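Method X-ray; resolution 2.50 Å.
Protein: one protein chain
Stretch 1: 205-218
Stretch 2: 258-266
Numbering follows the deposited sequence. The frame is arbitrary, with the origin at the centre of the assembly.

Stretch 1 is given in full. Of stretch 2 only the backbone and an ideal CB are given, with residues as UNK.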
# COMPACT_ATOMS: atom_id res chain seq x y z
N SER A 205 -5.24 9.82 -7.95
CA SER A 205 -6.48 9.61 -7.18
C SER A 205 -7.71 9.70 -8.11
O SER A 205 -8.77 9.13 -7.79
CB SER A 205 -6.57 10.31 -5.80
OG SER A 205 -5.97 11.60 -5.78
N PHE A 206 -7.67 10.53 -9.15
CA PHE A 206 -8.76 11.42 -9.42
C PHE A 206 -9.35 10.32 -10.35
O PHE A 206 -10.49 9.88 -10.17
CB PHE A 206 -8.42 12.65 -10.27
CG PHE A 206 -9.65 13.29 -10.92
CD1 PHE A 206 -10.24 14.42 -10.37
CD2 PHE A 206 -10.23 12.72 -12.07
CE1 PHE A 206 -11.39 15.00 -10.95
CE2 PHE A 206 -11.38 13.28 -12.67
CZ PHE A 206 -11.96 14.42 -12.11
N ASP A 207 -8.53 9.82 -11.30
CA ASP A 207 -8.90 8.72 -12.22
C ASP A 207 -9.12 7.36 -11.56
O ASP A 207 -9.80 6.51 -12.14
CB ASP A 207 -7.84 8.53 -13.30
CG ASP A 207 -7.92 9.56 -14.42
OD1 ASP A 207 -8.98 10.18 -14.63
OD2 ASP A 207 -6.91 9.75 -15.12
N ASN A 208 -8.54 7.13 -10.39
CA ASN A 208 -8.85 5.90 -9.66
C ASN A 208 -10.16 5.98 -8.87
O ASN A 208 -10.87 4.98 -8.74
CB ASN A 208 -7.70 5.52 -8.73
CG ASN A 208 -6.49 5.03 -9.48
OD1 ASN A 208 -6.59 4.54 -10.62
ND2 ASN A 208 -5.31 5.14 -8.85
N LEU A 209 -10.49 7.15 -8.32
CA LEU A 209 -11.57 7.22 -7.34
C LEU A 209 -12.84 7.79 -7.91
O LEU A 209 -13.92 7.32 -7.56
CB LEU A 209 -11.15 7.95 -6.08
CG LEU A 209 -9.97 7.28 -5.37
CD1 LEU A 209 -9.79 7.92 -4.04
CD2 LEU A 209 -10.14 5.78 -5.21
N VAL A 210 -12.69 8.76 -8.80
CA VAL A 210 -13.86 9.39 -9.39
C VAL A 210 -14.86 8.38 -9.96
O VAL A 210 -16.03 8.46 -9.62
CB VAL A 210 -13.53 10.51 -10.42
CG1 VAL A 210 -14.78 10.89 -11.22
CG2 VAL A 210 -12.93 11.73 -9.71
N PRO A 211 -14.41 7.42 -10.80
CA PRO A 211 -15.44 6.53 -11.37
C PRO A 211 -16.17 5.73 -10.30
O PRO A 211 -17.32 5.37 -10.50
CB PRO A 211 -14.66 5.59 -12.30
CG PRO A 211 -13.39 6.29 -12.55
CD PRO A 211 -13.07 7.07 -11.30
N ILE A 212 -15.52 5.48 -9.18
CA ILE A 212 -16.15 4.76 -8.09
C ILE A 212 -17.12 5.69 -7.36
O ILE A 212 -18.27 5.33 -7.10
CB ILE A 212 -15.13 4.23 -7.08
CG1 ILE A 212 -14.17 3.23 -7.75
CG2 ILE A 212 -15.86 3.60 -5.86
CD1 ILE A 212 -12.87 2.98 -6.96
N LEU A 213 -16.66 6.90 -7.04
CA LEU A 213 -17.45 7.80 -6.23
C LEU A 213 -18.70 8.30 -6.94
O LEU A 213 -19.73 8.59 -6.30
CB LEU A 213 -16.61 8.93 -5.67
CG LEU A 213 -15.65 8.44 -4.58
CD1 LEU A 213 -14.61 9.49 -4.29
CD2 LEU A 213 -16.40 8.04 -3.30
N LYS A 214 -18.67 8.37 -8.26
CA LYS A 214 -19.85 8.84 -8.93
C LYS A 214 -20.93 7.79 -9.08
O LYS A 214 -22.08 8.13 -9.27
CB LYS A 214 -19.53 9.61 -10.20
CG LYS A 214 -19.04 8.85 -11.36
CD LYS A 214 -18.73 9.87 -12.49
CE LYS A 214 -19.95 10.15 -13.37
NZ LYS A 214 -19.57 10.93 -14.59
N GLU A 215 -20.58 6.52 -8.93
CA GLU A 215 -21.57 5.46 -8.82
C GLU A 215 -22.15 5.42 -7.43
O GLU A 215 -23.36 5.51 -7.25
CB GLU A 215 -20.97 4.09 -9.16
CG GLU A 215 -20.54 3.94 -10.59
CD GLU A 215 -21.64 4.26 -11.57
OE1 GLU A 215 -22.76 3.70 -11.42
OE2 GLU A 215 -21.39 5.07 -12.49
N LEU A 216 -21.27 5.31 -6.44
CA LEU A 216 -21.64 5.27 -5.03
C LEU A 216 -22.43 6.48 -4.53
O LEU A 216 -23.25 6.37 -3.61
CB LEU A 216 -20.38 5.09 -4.17
CG LEU A 216 -19.71 3.72 -4.28
CD1 LEU A 216 -18.60 3.55 -3.25
CD2 LEU A 216 -20.78 2.63 -4.11
N ASN A 217 -22.17 7.64 -5.13
CA ASN A 217 -22.84 8.87 -4.76
C ASN A 217 -24.37 8.77 -4.71
O ASN A 217 -24.99 9.38 -3.85
CB ASN A 217 -22.44 10.02 -5.69
CG ASN A 217 -22.83 11.37 -5.13
OD1 ASN A 217 -22.31 11.80 -4.08
ND2 ASN A 217 -23.76 12.05 -5.81
N SER A 218 -24.96 8.01 -5.62
CA SER A 218 -26.42 7.88 -5.65
C SER A 218 -26.97 6.82 -4.69
O SER A 218 -28.20 6.66 -4.57
CB SER A 218 -26.91 7.63 -7.09
OG SER A 218 -26.25 6.50 -7.66
N UNK A 258 -15.14 22.47 -5.81
CA UNK A 258 -16.42 22.56 -6.52
C UNK A 258 -16.38 21.70 -7.78
O UNK A 258 -17.35 21.02 -8.13
CB UNK A 258 -16.74 24.01 -6.88
N UNK A 259 -15.22 21.73 -8.43
CA UNK A 259 -15.01 20.98 -9.66
C UNK A 259 -15.15 19.50 -9.37
O UNK A 259 -15.96 18.81 -10.02
CB UNK A 259 -13.64 21.29 -10.27
N UNK A 260 -14.39 19.03 -8.37
CA UNK A 260 -14.41 17.63 -7.96
C UNK A 260 -15.81 17.23 -7.52
O UNK A 260 -16.33 16.19 -7.94
CB UNK A 260 -13.41 17.38 -6.83
N UNK A 261 -16.43 18.06 -6.68
CA UNK A 261 -17.81 17.84 -6.26
C UNK A 261 -18.79 17.68 -7.43
O UNK A 261 -19.61 16.77 -7.42
CB UNK A 261 -18.26 19.00 -5.38
N UNK A 262 -18.69 18.57 -8.42
CA UNK A 262 -19.56 18.54 -9.59
C UNK A 262 -19.34 17.34 -10.49
O UNK A 262 -20.30 16.83 -11.10
CB UNK A 262 -19.36 19.82 -10.41
N UNK A 263 -18.09 16.90 -10.59
CA UNK A 263 -17.74 15.73 -11.38
C UNK A 263 -18.37 14.48 -10.75
O UNK A 263 -19.06 13.71 -11.42
CB UNK A 263 -16.22 15.58 -11.48
N UNK A 264 -18.16 14.30 -9.44
CA UNK A 264 -18.77 13.19 -8.69
C UNK A 264 -20.32 13.22 -8.71
O UNK A 264 -20.96 12.18 -8.88
CB UNK A 264 -18.28 13.23 -7.24
N UNK A 265 -20.91 14.41 -8.56
CA UNK A 265 -22.36 14.58 -8.72
C UNK A 265 -22.89 14.36 -10.14
O UNK A 265 -24.08 14.23 -10.34
CB UNK A 265 -22.75 15.99 -8.27
N UNK A 266 -21.99 14.37 -11.11
CA UNK A 266 -22.37 14.19 -12.50
C UNK A 266 -22.82 15.48 -13.16
O UNK A 266 -23.17 15.46 -14.34
CB UNK A 266 -23.48 13.15 -12.60

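The two helices cross at 56° with their axes 8.6 Å apart at closest approach, near enough for backbone and side chain to touch directly. Stretch 1 offers apolar groups from Phe206, Val210 and Leu213, then the stem of Lys214 and the amide of Asn217.

Position 258 has nothing of stretch 1 within 5.5 Å of its ideal CB, so this contact sets no rule; it is Asp258.

Position 259 also starts beyond that range, with its CA-to-CB bond sideways. A short residue would leave Phe206 alone, while a long or aromatic one could reach it. The deposited Tyr259, with chi1 t, brings CE2 to 3.7 Å from Phe206 CE1; its hydroxyl is hydrogen-bonded elsewhere in the structure.

At 260 the bond is again sideways, but the ideal CB lies 5.2 Å from Phe206 CE1. A branched or flexible apolar chain, such as leucine, isoleucine or methionine, could close the gap. Leu260 does so through CD1, which sits 3.6 Å from Phe206 CE1 and 3.9 Å from Val210 CG2, bridging two residues one turn apart.

Positions 261 and 262 are out of reach of stretch 1, which leaves the choice free here; they are Glu261 and Asp262.

Position 263 points toward stretch 1, its ideal CB 4.5 Å from Phe206 CZ and 4.9 Å from Val210 CG1. With so little distance to cover, a compact apolar residue suits: alanine would leave a looser fit, valine or isoleucine a fuller one. Val263 places CG1 3.6 Å from Val210 CG1 and 3.9 Å from Phe206 CZ.

Position 264 marks the closest backbone pairing, its CA 4.5 Å from the CA of Lys214. The CA-to-CB bond runs sideways, and the ideal CB lies near the CB atoms of Lys214 and Leu213, so an aliphatic chain that spreads along the neighbouring helix fits well. Ile264 gives up 106 Å² to stretch 1, the most of any residue here. Its CG2 packs 4.1 Å from Leu213 CB, and its backbone O lies 3.2 Å from Lys214 CB.

At 265 the bond points away, yet the ideal CB is 4.8 Å from Asn217 ND2. A short polar chain able to turn back, asparagine or aspartate, could accept from that amide. Asn265 OD1 takes a weak hydrogen bond from Asn217 ND2 at 3.1 Å, its N-H...O angle only 128°.

Position 266 has phi 84°, where a CB would jam against the preceding carbonyl oxygen. Glycine is called for, and Gly266 ends the helix in a Schellman motif.

Stretch 2, residues 258-266: DYLEDVING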
# COMPACT_ATOMS: atom_id res chain seq x y z
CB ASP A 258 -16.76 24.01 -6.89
CG ASP A 258 -16.90 24.90 -5.67
OD1 ASP A 258 -17.46 24.45 -4.64
OD2 ASP A 258 -16.47 26.07 -5.73
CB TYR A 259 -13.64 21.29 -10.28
CG TYR A 259 -13.31 20.36 -11.41
CD1 TYR A 259 -13.87 20.53 -12.68
CD2 TYR A 259 -12.45 19.28 -11.20
CE1 TYR A 259 -13.56 19.64 -13.71
CE2 TYR A 259 -12.14 18.40 -12.22
CZ TYR A 259 -12.69 18.58 -13.47
OH TYR A 259 -12.36 17.69 -14.45
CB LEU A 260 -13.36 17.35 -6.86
CG LEU A 260 -13.15 15.90 -6.40
CD1 LEU A 260 -12.75 15.03 -7.57
CD2 LEU A 260 -12.11 15.78 -5.31
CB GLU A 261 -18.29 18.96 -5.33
CG GLU A 261 -19.54 18.54 -4.55
CD GLU A 261 -19.88 19.49 -3.42
OE1 GLU A 261 -19.44 20.67 -3.47
OE2 GLU A 261 -20.59 19.05 -2.49
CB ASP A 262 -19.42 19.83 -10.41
CG ASP A 262 -20.02 21.03 -9.71
OD1 ASP A 262 -20.82 20.86 -8.77
OD2 ASP A 262 -19.67 22.16 -10.11
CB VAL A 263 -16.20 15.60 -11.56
CG1 VAL A 263 -15.81 14.22 -12.02
CG2 VAL A 263 -15.67 16.65 -12.53
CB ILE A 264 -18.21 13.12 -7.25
CG1 ILE A 264 -16.72 12.72 -7.28
CG2 ILE A 264 -19.01 12.13 -6.41
CD1 ILE A 264 -15.93 12.97 -5.99
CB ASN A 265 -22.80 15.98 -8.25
CG ASN A 265 -22.93 16.07 -6.75
OD1 ASN A 265 -23.27 15.10 -6.09
ND2 ASN A 265 -22.67 17.26 -6.21
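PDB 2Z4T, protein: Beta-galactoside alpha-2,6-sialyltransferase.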